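Putative methyl-accepting chemotaxis signal transduction protein (Campylobacter jejuni subsp. jejuni serotype O:2, PDB 4XMR) binds isoleucine in a tandem PAS sensory domain and probably signals across the membrane to direct chemotaxis. Local coordinates at residues K16-T19 with D20-K23; T25-T28 with V29-F32; I240-S243 with A244-N248; T190-E193 with L194-P197. All blocks are in the same frame, centred on the assembly; numbering follows the deposited sequence. Where two conformers were deposited one is given.

In the fold
Four local contacts sample how this tandem PAS sensory domain is put together. Interactions 1 and 2 follow each other along the long helix 9-48, their centres about 14 Å apart; both are partly buried, pairing side chains four residues apart over repeating backbone bonds and adding a water. Interactions 3 and 4 are surface contacts where chain direction changes: 240-248 turns from strand into a short helix, 190-197 is a 3-10 turn after strand 186-189. Interactions 1 and 3 touch directly, Gln18, Leu21 and Leu22 packing on Ile240. Charged and amide side chains add to the backbone bonds of interactions 1 and 2, whereas backbone carbonyls and N-H groups do most of the work in 3 and 4.

Interaction 1: residues K16-T19 with D20-K23; sequences KNQT and DLLK
Lys16 and Asp20 face each other one turn apart on the long helix 9-48, the i to i+4 spacing at which opposite charges can pair along an alpha-helix. The pairing is a long salt bridge, with NZ of Lys16 3.8 Å from OD2 of Asp20. Lys16 sends CG anti to its own N (chi1 173°), then bends at its last two torsions, which turns the ammonium back toward the carboxylate. A second link runs through water: in the conformer of Asn17 given, one water donates to OD1 of Asn17 at 3.0 Å and to OD2 of Asp20, the latter separation doubtfully short at 2.5 Å. The same carboxylate oxygen therefore faces lysine and water together, a combination that would be expected to stabilise its negative charge.

In this conformer ND2 of Asn17 also lies 3.7 Å from the methyl CD1 of Leu21. Beneath these side chains four successive i to i+4 backbone bonds form the helical scaffold, including Leu21 N to Asn17 O at 2.9 Å. Thr19 turns its hydroxyl back along the helix, where OG1 is hydrogen-bonded to the carbonyl of Leu15.

Further out, Leu21 and Leu22 pack on Ile240 of strand 236-243, joining the helix to the five-stranded antiparallel sheet, while Asn17, Asp20 and Leu21 meet the second subunit, where Asn17 packs on Asn17 of that subunit. Within the helix, CG of Leu21 also comes to 3.4 Å from the carbonyl O of Asn17.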
ATOM      1  N   LYS B  16      24.794   2.845   5.776  1.00 16.72           N
ATOM      2  CA  LYS B  16      23.658   3.749   5.864  1.00 18.79           C
ATOM      3  C   LYS B  16      22.617   3.378   4.809  1.00 17.48           C
ATOM      4  O   LYS B  16      21.417   3.364   5.074  1.00 16.69           O
ATOM      5  CB  LYS B  16      24.115   5.202   5.705  1.00 19.62           C
ATOM      6  CG  LYS B  16      22.974   6.213   5.624  1.00 25.00           C
ATOM      7  CD  LYS B  16      23.507   7.641   5.679  1.00 31.39           C
ATOM      8  CE  LYS B  16      22.822   8.539   4.663  1.00 44.07           C
ATOM      9  NZ  LYS B  16      21.351   8.603   4.873  1.00 55.07           N
ATOM     10  N   ASN B  17      23.066   3.083   3.595  0.59 15.37           N
ATOM     11  CA  ASN B  17      22.118   2.712   2.557  0.59 16.01           C
ATOM     12  C   ASN B  17      21.464   1.365   2.841  0.59 12.96           C
ATOM     13  O   ASN B  17      20.251   1.225   2.666  0.59 14.37           O
ATOM     14  CB  ASN B  17      22.744   2.734   1.162  0.59 19.51           C
ATOM     15  CG  ASN B  17      21.695   2.616   0.057  0.59 20.36           C
ATOM     16  OD1 ASN B  17      20.925   3.551  -0.196  0.59 26.01           O
ATOM     17  ND2 ASN B  17      21.656   1.463  -0.600  0.59 19.87           N
ATOM     18  N   GLN B  18      22.243   0.385   3.294  1.00 12.94           N
ATOM     19  CA  GLN B  18      21.648  -0.905   3.644  1.00 12.41           C
ATOM     20  C   GLN B  18      20.600  -0.731   4.738  1.00 12.83           C
ATOM     21  O   GLN B  18      19.543  -1.363   4.695  1.00 12.23           O
ATOM     22  CB  GLN B  18      22.708  -1.917   4.080  1.00 12.79           C
ATOM     23  CG  GLN B  18      23.650  -2.343   2.956  1.00 14.49           C
ATOM     24  CD  GLN B  18      22.923  -3.091   1.855  1.00 19.50           C
ATOM     25  OE1 GLN B  18      22.533  -2.506   0.846  1.00 23.81           O
ATOM     26  NE2 GLN B  18      22.735  -4.389   2.046  1.00 20.69           N
ATOM     27  N   THR B  19      20.871   0.155   5.693  1.00 12.50           N
ATOM     28  CA  THR B  19      19.902   0.467   6.742  1.00 13.29           C
ATOM     29  C   THR B  19      18.633   1.059   6.133  1.00 12.13           C
ATOM     30  O   THR B  19      17.521   0.668   6.495  1.00 13.25           O
ATOM     31  CB  THR B  19      20.490   1.460   7.748  1.00 13.76           C
ATOM     32  OG1 THR B  19      21.624   0.858   8.375  1.00 14.85           O
ATOM     33  CG2 THR B  19      19.476   1.817   8.826  1.00 18.53           C
ATOM     34  N   ASP B  20      18.803   1.987   5.196  1.00 13.18           N
ATOM     35  CA  ASP B  20      17.653   2.580   4.515  1.00 13.97           C
ATOM     36  C   ASP B  20      16.822   1.537   3.779  1.00 13.51           C
ATOM     37  O   ASP B  20      15.589   1.557   3.821  1.00 13.37           O
ATOM     38  CB  ASP B  20      18.102   3.651   3.519  1.00 15.57           C
ATOM     39  CG  ASP B  20      18.602   4.916   4.191  1.00 18.78           C
ATOM     40  OD1 ASP B  20      18.326   5.122   5.389  1.00 24.60           O
ATOM     41  OD2 ASP B  20      19.264   5.712   3.497  1.00 25.96           O
ATOM     42  N   LEU B  21      17.487   0.624   3.088  1.00 13.25           N
ATOM     43  CA  LEU B  21      16.745  -0.402   2.360  1.00 13.08           C
ATOM     44  C   LEU B  21      16.047  -1.385   3.289  1.00 10.79           C
ATOM     45  O   LEU B  21      14.916  -1.807   3.013  1.00 12.08           O
ATOM     46  CB  LEU B  21      17.634  -1.120   1.344  1.00 12.69           C
ATOM     47  CG  LEU B  21      18.236  -0.201   0.281  1.00 15.16           C
ATOM     48  CD1 LEU B  21      18.951  -1.046  -0.735  1.00 16.80           C
ATOM     49  CD2 LEU B  21      17.183   0.682  -0.378  1.00 21.62           C
ATOM     50  N   LEU B  22      16.690  -1.749   4.388  1.00 11.41           N
ATOM     51  CA  LEU B  22      16.021  -2.579   5.373  1.00 11.33           C
ATOM     52  C   LEU B  22      14.757  -1.891   5.893  1.00 11.18           C
ATOM     53  O   LEU B  22      13.703  -2.532   6.032  1.00 12.53           O
ATOM     54  CB  LEU B  22      16.979  -2.924   6.517  1.00 11.43           C
ATOM     55  CG  LEU B  22      16.381  -3.797   7.623  1.00 12.09           C
ATOM     56  CD1 LEU B  22      15.851  -5.118   7.071  1.00 14.13           C
ATOM     57  CD2 LEU B  22      17.441  -4.057   8.696  1.00 15.10           C
ATOM     58  N   LYS B  23      14.846  -0.586   6.138  1.00 11.87           N
ATOM     59  CA  LYS B  23      13.697   0.165   6.634  1.00 13.28           C
ATOM     60  C   LYS B  23      12.560   0.195   5.607  1.00 11.67           C
ATOM     61  O   LYS B  23      11.391   0.173   5.986  1.00 12.58           O
ATOM     62  CB  LYS B  23      14.084   1.579   7.071  1.00 17.88           C
ATOM     63  CG  LYS B  23      12.938   2.311   7.791  1.00 21.17           C
ATOM     64  CD  LYS B  23      13.358   3.605   8.448  1.00 27.71           C
ATOM     65  CE  LYS B  23      12.158   4.286   9.091  1.00 30.76           C
ATOM     66  NZ  LYS B  23      11.452   3.391  10.060  1.00 30.96           N
TER
HETATM   67  O   HOH W   1      20.982   5.891   1.666  1.00 28.59           O

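Interaction 2: residues T25-T28 with V29-F32; sequences TQST and VEDF
Gln26 lays its extended side chain across that of Glu30, one helical turn further on, with CG of Gln26 3.6 Å from OE2 of Glu30. The amide then closes the approach with a hydrogen bond, NE2 of Gln26 donating to the same OE2 at 2.9 Å. At the donor this bond is nearly ideal: the N-H...O angle is 175° and the oxygen lies in the plane of the amide. At the acceptor it is less regular, because NE2 comes in from above the carboxylate, and the two flat groups stand 88° apart. With CG anti to the backbone N (chi1 175°) and the next torsion also extended, Gln26 reaches along the helix as far as the glutamate's end.

The other oxygen of Glu30 is held through water, which donates to OE1 at 2.8 Å and also hydrogen-bonds OG of Ser27 at 2.8 Å. The serine hydroxyl has a further partner, the carbonyl of Lys23.

All of this decorates one side of helix 9-48, the long helix of the tandem PAS sensory domain, whose i to i+4 backbone ladder continues here from Val29 N to Phe32 N. Different faces of the helix meet different parts of the fold: Gln26 and Val29 pack on strand 224-233, whereas Phe32 lies against Leu166 and Leu169 of helix 163-171 and against Ile141 and Tyr143 of strand 139-149. CG2 of Val29, the branch beside its backbone N, comes to 3.5 Å from the carbonyl O of Thr25.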
ATOM      1  N   THR B  25      11.765  -2.280   3.681  1.00 10.35           N
ATOM      2  CA  THR B  25      11.089  -3.556   3.875  1.00 10.40           C
ATOM      3  C   THR B  25      10.287  -3.562   5.181  1.00 10.29           C
ATOM      4  O   THR B  25       9.163  -4.071   5.215  1.00 11.08           O
ATOM      5  CB  THR B  25      12.077  -4.739   3.744  1.00 11.58           C
ATOM      6  OG1 THR B  25      12.417  -4.894   2.360  1.00 12.27           O
ATOM      7  CG2 THR B  25      11.487  -6.045   4.258  1.00 12.96           C
ATOM      8  N   GLN B  26      10.842  -2.979   6.240  1.00 10.42           N
ATOM      9  CA  GLN B  26      10.073  -2.802   7.469  1.00 10.60           C
ATOM     10  C   GLN B  26       8.770  -2.034   7.215  1.00 11.45           C
ATOM     11  O   GLN B  26       7.702  -2.457   7.659  1.00 12.08           O
ATOM     12  CB  GLN B  26      10.920  -2.101   8.539  1.00 12.33           C
ATOM     13  CG  GLN B  26      10.147  -1.786   9.807  1.00 15.49           C
ATOM     14  CD  GLN B  26      10.972  -1.014  10.807  1.00 20.93           C
ATOM     15  OE1 GLN B  26      12.198  -1.049  10.774  1.00 25.36           O
ATOM     16  NE2 GLN B  26      10.302  -0.308  11.704  1.00 24.46           N
ATOM     17  N   SER B  27       8.872  -0.924   6.490  1.00 10.74           N
ATOM     18  CA  SER B  27       7.701  -0.121   6.160  1.00 11.56           C
ATOM     19  C   SER B  27       6.668  -0.910   5.359  1.00 10.59           C
ATOM     20  O   SER B  27       5.462  -0.740   5.538  1.00 11.89           O
ATOM     21  CB  SER B  27       8.109   1.135   5.387  1.00 13.18           C
ATOM     22  OG  SER B  27       8.861   2.016   6.210  1.00 15.43           O
ATOM     23  N   THR B  28       7.150  -1.770   4.473  1.00 10.55           N
ATOM     24  CA  THR B  28       6.265  -2.595   3.656  1.00 10.86           C
ATOM     25  C   THR B  28       5.402  -3.476   4.545  1.00 10.81           C
ATOM     26  O   THR B  28       4.184  -3.573   4.359  1.00 12.19           O
ATOM     27  CB  THR B  28       7.085  -3.449   2.671  1.00 12.01           C
ATOM     28  OG1 THR B  28       7.841  -2.585   1.821  1.00 13.85           O
ATOM     29  CG2 THR B  28       6.184  -4.329   1.824  1.00 12.92           C
ATOM     30  N   VAL B  29       6.018  -4.114   5.526  1.00 11.26           N
ATOM     31  CA  VAL B  29       5.295  -4.954   6.462  1.00 11.60           C
ATOM     32  C   VAL B  29       4.308  -4.144   7.307  1.00 11.81           C
ATOM     33  O   VAL B  29       3.158  -4.546   7.496  1.00 12.94           O
ATOM     34  CB  VAL B  29       6.278  -5.710   7.371  1.00 13.27           C
ATOM     35  CG1 VAL B  29       5.540  -6.479   8.450  1.00 17.47           C
ATOM     36  CG2 VAL B  29       7.154  -6.642   6.539  1.00 15.47           C
ATOM     37  N   GLU B  30       4.761  -2.998   7.805  1.00 11.30           N
ATOM     38  CA  GLU B  30       3.925  -2.161   8.656  1.00 11.96           C
ATOM     39  C   GLU B  30       2.696  -1.656   7.905  1.00 12.49           C
ATOM     40  O   GLU B  30       1.589  -1.634   8.449  1.00 13.30           O
ATOM     41  CB  GLU B  30       4.727  -0.966   9.174  1.00 12.85           C
ATOM     42  CG  GLU B  30       5.817  -1.334  10.175  1.00 15.91           C
ATOM     43  CD  GLU B  30       6.734  -0.172  10.501  1.00 19.78           C
ATOM     44  OE1 GLU B  30       6.777   0.796   9.710  1.00 21.20           O
ATOM     45  OE2 GLU B  30       7.422  -0.234  11.540  1.00 23.22           O
ATOM     46  N   ASP B  31       2.898  -1.228   6.664  1.00 11.92           N
ATOM     47  CA  ASP B  31       1.812  -0.638   5.893  1.00 12.26           C
ATOM     48  C   ASP B  31       0.788  -1.697   5.473  1.00 11.66           C
ATOM     49  O   ASP B  31      -0.407  -1.430   5.447  1.00 13.08           O
ATOM     50  CB  ASP B  31       2.363   0.112   4.675  1.00 11.61           C
ATOM     51  CG  ASP B  31       3.191   1.337   5.055  1.00 15.68           C
ATOM     52  OD1 ASP B  31       3.192   1.738   6.244  1.00 16.56           O
ATOM     53  OD2 ASP B  31       3.831   1.913   4.150  1.00 15.28           O
ATOM     54  N   PHE B  32       1.261  -2.894   5.143  1.00 11.62           N
ATOM     55  CA  PHE B  32       0.367  -4.004   4.822  1.00 11.25           C
ATOM     56  C   PHE B  32      -0.540  -4.278   6.016  1.00 12.05           C
ATOM     57  O   PHE B  32      -1.763  -4.371   5.886  1.00 12.72           O
ATOM     58  CB  PHE B  32       1.216  -5.230   4.460  1.00 12.36           C
ATOM     59  CG  PHE B  32       0.426  -6.482   4.144  1.00 13.86           C
ATOM     60  CD1 PHE B  32      -0.103  -6.692   2.873  1.00 14.37           C
ATOM     61  CD2 PHE B  32       0.304  -7.497   5.086  1.00 15.29           C
ATOM     62  CE1 PHE B  32      -0.800  -7.860   2.575  1.00 14.69           C
ATOM     63  CE2 PHE B  32      -0.370  -8.671   4.786  1.00 15.88           C
ATOM     64  CZ  PHE B  32      -0.924  -8.846   3.530  1.00 16.66           C
TER
HETATM   65  O   HOH W   2       9.405   1.585   8.943  1.00 20.70           O

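Interaction 3: residues I240-S243 with A244-N248; sequences ITES and ADIIN
A strand-to-helix junction turns the chain here: strand 236-243, in the five-stranded antiparallel sheet, ends at Ser243, which takes the N-cap position of the short helix 244-247. Across the junction Glu242 and Ile246 meet nearly at a right angle, the carboxyl end of the glutamate lying over the isoleucine branches in the conformer given. There CG and CD of Glu242 approach Ile246 CG2, each at 3.6 Å. Glu242 leaves with CG anti to the backbone N, then bends at chi2 (54°), folding its carboxylate back over its own chain. That bend lets OE1 accept the backbone N-H of Ser243 at 2.9 Å through the anti lone pair, away from the other oxygen.

The carbonyl of Ser243 is gripped by two donors. Ile247 N reaches its O at 3.1 Å, nearly in line with the C=O bond, as in a regular helical turn; Ile246 N comes closer, at 2.9 Å, but from well above the carbonyl plane.

Ile247 is buried and packs on Tyr11 and Thr14 of helix 9-48, while Ile240 upstream touches Thr177 of the neighbouring strand 177-180. The short helix thus rests on the long one, and the strand before it stays within its sheet. On the junction itself, CD1 of Ile247 touches the base of the glutamate side chain, 3.9 Å from CB of Glu242.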
ATOM      1  N   ILE B 240      18.499  -7.755   5.818  1.00 10.18           N
ATOM      2  CA  ILE B 240      19.167  -7.431   4.567  1.00 10.23           C
ATOM      3  C   ILE B 240      20.581  -7.994   4.657  1.00 10.77           C
ATOM      4  O   ILE B 240      21.240  -7.900   5.705  1.00 12.23           O
ATOM      5  CB  ILE B 240      19.162  -5.904   4.300  1.00 10.46           C
ATOM      6  CG1 ILE B 240      19.585  -5.610   2.865  1.00 12.14           C
ATOM      7  CG2 ILE B 240      20.013  -5.139   5.331  1.00 12.05           C
ATOM      8  CD1 ILE B 240      19.321  -4.173   2.450  1.00 12.49           C
ATOM      9  N   THR B 241      21.048  -8.627   3.589  1.00 10.85           N
ATOM     10  CA  THR B 241      22.412  -9.132   3.597  1.00 10.69           C
ATOM     11  C   THR B 241      23.079  -8.883   2.257  1.00 10.91           C
ATOM     12  O   THR B 241      22.400  -8.736   1.228  1.00 12.59           O
ATOM     13  CB  THR B 241      22.507 -10.647   3.911  1.00 12.67           C
ATOM     14  OG1 THR B 241      21.999 -11.408   2.806  1.00 13.83           O
ATOM     15  CG2 THR B 241      21.753 -11.009   5.185  1.00 14.38           C
ATOM     16  N   GLU B 242      24.408  -8.838   2.285  1.00 12.81           N
ATOM     17  CA  GLU B 242      25.189  -8.654   1.080  1.00 13.58           C
ATOM     18  C   GLU B 242      26.505  -9.398   1.211  1.00 13.33           C
ATOM     19  O   GLU B 242      27.011  -9.593   2.313  1.00 15.49           O
ATOM     20  CB  GLU B 242      25.466  -7.166   0.849  1.00 17.84           C
ATOM     21  CG  GLU B 242      26.124  -6.852  -0.481  1.00 21.68           C
ATOM     22  CD  GLU B 242      25.351  -7.408  -1.674  1.00 28.28           C
ATOM     23  OE1 GLU B 242      25.528  -8.601  -2.009  1.00 30.20           O
ATOM     24  OE2 GLU B 242      24.576  -6.649  -2.289  1.00 33.69           O
ATOM     25  N   SER B 243      27.062  -9.815   0.082  1.00 14.64           N
ATOM     26  CA  SER B 243      28.403 -10.388   0.068  1.00 16.17           C
ATOM     27  C   SER B 243      29.434  -9.387   0.587  1.00 13.26           C
ATOM     28  O   SER B 243      29.384  -8.200   0.245  1.00 14.92           O
ATOM     29  CB  SER B 243      28.780 -10.787  -1.355  1.00 20.24           C
ATOM     30  OG  SER B 243      30.150 -11.099  -1.447  1.00 28.51           O
ATOM     31  N   ALA B 244      30.389  -9.859   1.385  1.00 15.68           N
ATOM     32  CA  ALA B 244      31.472  -8.998   1.862  1.00 15.02           C
ATOM     33  C   ALA B 244      32.261  -8.417   0.687  1.00 14.87           C
ATOM     34  O   ALA B 244      32.803  -7.313   0.778  1.00 15.16           O
ATOM     35  CB  ALA B 244      32.392  -9.770   2.799  1.00 18.77           C
ATOM     36  N   ASP B 245      32.308  -9.164  -0.413  1.00 15.39           N
ATOM     37  CA  ASP B 245      33.017  -8.737  -1.614  1.00 17.10           C
ATOM     38  C   ASP B 245      32.232  -7.730  -2.457  1.00 16.78           C
ATOM     39  O   ASP B 245      32.754  -7.198  -3.435  1.00 18.92           O
ATOM     40  CB  ASP B 245      33.452  -9.930  -2.472  1.00 19.76           C
ATOM     41  CG  ASP B 245      34.658 -10.648  -1.906  1.00 26.03           C
ATOM     42  OD1 ASP B 245      35.211 -10.185  -0.888  1.00 26.65           O
ATOM     43  OD2 ASP B 245      35.064 -11.670  -2.496  1.00 33.20           O
ATOM     44  N   ILE B 246      30.981  -7.483  -2.085  0.50 16.55           N
ATOM     45  CA  ILE B 246      30.225  -6.396  -2.694  0.50 17.07           C
ATOM     46  C   ILE B 246      30.313  -5.159  -1.803  0.50 15.92           C
ATOM     47  O   ILE B 246      30.440  -4.033  -2.291  0.50 19.76           O
ATOM     48  CB  ILE B 246      28.766  -6.801  -2.994  0.50 19.27           C
ATOM     49  CG1 ILE B 246      28.735  -7.778  -4.173  0.50 21.99           C
ATOM     50  CG2 ILE B 246      27.920  -5.577  -3.315  0.50 19.51           C
ATOM     51  CD1 ILE B 246      27.367  -8.307  -4.506  0.50 28.77           C
ATOM     52  N   ILE B 247      30.281  -5.379  -0.491  1.00 14.69           N
ATOM     53  CA  ILE B 247      30.475  -4.292   0.467  1.00 15.11           C
ATOM     54  C   ILE B 247      31.858  -3.650   0.259  1.00 16.20           C
ATOM     55  O   ILE B 247      31.999  -2.423   0.214  1.00 20.05           O
ATOM     56  CB  ILE B 247      30.337  -4.797   1.926  1.00 17.78           C
ATOM     57  CG1 ILE B 247      28.916  -5.345   2.194  1.00 24.33           C
ATOM     58  CG2 ILE B 247      30.749  -3.698   2.915  1.00 18.59           C
ATOM     59  CD1 ILE B 247      27.815  -4.310   2.082  1.00 35.75           C
ATOM     60  N   ASN B 248      32.867  -4.505   0.110  1.00 14.89           N
ATOM     61  CA  ASN B 248      34.246  -4.077  -0.107  1.00 14.62           C
ATOM     62  C   ASN B 248      34.734  -4.804  -1.344  1.00 14.65           C
ATOM     63  O   ASN B 248      35.168  -5.952  -1.271  1.00 14.89           O
ATOM     64  CB  ASN B 248      35.115  -4.447   1.104  1.00 14.70           C
ATOM     65  CG  ASN B 248      36.565  -4.041   0.941  1.00 14.50           C
ATOM     66  OD1 ASN B 248      36.953  -3.463  -0.073  1.00 15.58           O
ATOM     67  ND2 ASN B 248      37.381  -4.348   1.946  1.00 15.73           N
TER

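Interaction 4: residues T190-E193 with L194-P197; sequences TNKE and LLNP
Asn191 O accepts the backbone N-H of Leu194 at 2.9 Å, the shortest polar bond of this compact turn, with the donor standing above the carbonyl plane. The side chain of Asn191 reinforces it: OD1 takes the N-H of Glu193 at 3.1 Å, an Asx turn that leads into the 3-10 segment. CG of Asn191 lies anti to the backbone N (chi1 174°), which brings the amide oxygen round beside the onward chain.

The same i to i+3 pattern then repeats. Leu195 N reaches Lys192 O at 3.2 Å and Asn196 N reaches Glu193 O at 3.1 Å, each donor again above the plane of its carbonyl, the latter 58° out of it. The leucine CB atoms lie beside the oxygens that their own N-H groups bind, CB of Leu194 3.4 Å from O of Asn191 and CB of Leu195 3.4 Å from O of Lys192.

This 3-10 segment, 192-195, follows edge strand 186-189. Leu194 and Leu195 both pack back on Ala189 of that strand, while Lys192 touches Gln167, Asn168 and Ala171 of helix 163-171. Beyond the turn, OD1 of Asn196 accepts from the N-H of Ser198, and the carbonyl of Leu194 bonds to His201. Shape here is therefore set by main-chain bonds, helped by the side-chain oxygens of Asn191 and Asn196, with Leu194, Leu195 and Lys192 packing this surface turn on strand 186-189 and helix 163-171.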
ATOM      1  N   THR B 190      13.208 -11.004  -1.552  1.00 17.45           N
ATOM      2  CA  THR B 190      13.412 -10.320  -2.825  1.00 17.42           C
ATOM      3  C   THR B 190      13.979 -11.285  -3.856  1.00 18.68           C
ATOM      4  O   THR B 190      13.535 -11.334  -5.010  1.00 21.31           O
ATOM      5  CB  THR B 190      14.374  -9.158  -2.648  1.00 20.43           C
ATOM      6  OG1 THR B 190      13.815  -8.249  -1.695  1.00 23.96           O
ATOM      7  CG2 THR B 190      14.603  -8.438  -3.967  1.00 22.21           C
ATOM      8  N   ASN B 191      14.974 -12.046  -3.431  1.00 18.19           N
ATOM      9  CA  ASN B 191      15.508 -13.125  -4.243  1.00 19.97           C
ATOM     10  C   ASN B 191      14.702 -14.369  -3.905  1.00 20.89           C
ATOM     11  O   ASN B 191      14.905 -14.975  -2.857  1.00 20.24           O
ATOM     12  CB  ASN B 191      16.992 -13.316  -3.927  1.00 22.38           C
ATOM     13  CG  ASN B 191      17.605 -14.515  -4.632  1.00 27.51           C
ATOM     14  OD1 ASN B 191      16.968 -15.171  -5.460  1.00 25.86           O
ATOM     15  ND2 ASN B 191      18.865 -14.798  -4.312  1.00 29.26           N
ATOM     16  N   LYS B 192      13.772 -14.734  -4.784  1.00 21.92           N
ATOM     17  CA  LYS B 192      12.843 -15.822  -4.488  1.00 24.94           C
ATOM     18  C   LYS B 192      13.527 -17.175  -4.315  1.00 25.46           C
ATOM     19  O   LYS B 192      12.913 -18.120  -3.829  1.00 27.18           O
ATOM     20  CB  LYS B 192      11.690 -15.874  -5.502  1.00 31.38           C
ATOM     21  CG  LYS B 192      10.690 -14.732  -5.304  1.00 35.08           C
ATOM     22  CD  LYS B 192       9.487 -14.794  -6.244  1.00 40.08           C
ATOM     23  CE  LYS B 192       8.637 -13.528  -6.110  1.00 46.88           C
ATOM     24  NZ  LYS B 192       7.421 -13.516  -6.976  1.00 53.11           N
ATOM     25  N   GLU B 193      14.803 -17.263  -4.687  1.00 23.61           N
ATOM     26  CA  GLU B 193      15.585 -18.466  -4.411  1.00 27.47           C
ATOM     27  C   GLU B 193      15.782 -18.716  -2.912  1.00 25.00           C
ATOM     28  O   GLU B 193      15.938 -19.863  -2.482  1.00 26.67           O
ATOM     29  CB  GLU B 193      16.942 -18.415  -5.119  1.00 27.98           C
ATOM     30  CG  GLU B 193      16.867 -18.587  -6.628  1.00 39.66           C
ATOM     31  CD  GLU B 193      18.157 -19.133  -7.223  1.00 51.96           C
ATOM     32  OE1 GLU B 193      19.227 -18.981  -6.593  1.00 51.70           O
ATOM     33  OE2 GLU B 193      18.102 -19.729  -8.320  1.00 60.93           O
ATOM     34  N   LEU B 194      15.785 -17.650  -2.119  1.00 23.46           N
ATOM     35  CA  LEU B 194      15.936 -17.778  -0.669  1.00 21.49           C
ATOM     36  C   LEU B 194      14.768 -18.520  -0.031  1.00 23.19           C
ATOM     37  O   LEU B 194      14.858 -18.940   1.120  1.00 25.01           O
ATOM     38  CB  LEU B 194      16.089 -16.402  -0.011  1.00 21.42           C
ATOM     39  CG  LEU B 194      17.379 -15.647  -0.319  1.00 22.05           C
ATOM     40  CD1 LEU B 194      17.479 -14.420   0.580  1.00 21.84           C
ATOM     41  CD2 LEU B 194      18.612 -16.540  -0.165  1.00 27.19           C
ATOM     42  N   LEU B 195      13.678 -18.682  -0.776  1.00 20.51           N
ATOM     43  CA  LEU B 195      12.495 -19.351  -0.246  1.00 20.70           C
ATOM     44  C   LEU B 195      12.615 -20.868  -0.285  1.00 21.69           C
ATOM     45  O   LEU B 195      11.875 -21.580   0.396  1.00 22.17           O
ATOM     46  CB  LEU B 195      11.248 -18.917  -1.010  1.00 21.84           C
ATOM     47  CG  LEU B 195      10.886 -17.435  -0.870  1.00 22.41           C
ATOM     48  CD1 LEU B 195       9.661 -17.112  -1.708  1.00 23.48           C
ATOM     49  CD2 LEU B 195      10.655 -17.060   0.584  1.00 24.50           C
ATOM     50  N   ASN B 196      13.541 -21.361  -1.095  1.00 21.85           N
ATOM     51  CA  ASN B 196      13.719 -22.795  -1.227  1.00 22.88           C
ATOM     52  C   ASN B 196      14.199 -23.401   0.088  1.00 21.37           C
ATOM     53  O   ASN B 196      15.122 -22.886   0.712  1.00 22.53           O
ATOM     54  CB  ASN B 196      14.696 -23.113  -2.358  1.00 23.56           C
ATOM     55  CG  ASN B 196      14.599 -24.552  -2.815  1.00 29.74           C
ATOM     56  OD1 ASN B 196      15.062 -25.466  -2.129  1.00 32.41           O
ATOM     57  ND2 ASN B 196      13.997 -24.763  -3.983  1.00 31.96           N
ATOM     58  N   PRO B 197      13.566 -24.499   0.516  1.00 23.08           N
ATOM     59  CA  PRO B 197      13.863 -25.158   1.794  1.00 23.77           C
ATOM     60  C   PRO B 197      15.323 -25.578   1.949  1.00 27.49           C
ATOM     61  O   PRO B 197      15.785 -25.741   3.077  1.00 26.90           O
ATOM     62  CB  PRO B 197      12.972 -26.400   1.755  1.00 26.70           C
ATOM     63  CG  PRO B 197      11.866 -26.045   0.841  1.00 33.13           C
ATOM     64  CD  PRO B 197      12.465 -25.162  -0.204  1.00 27.98           C
TER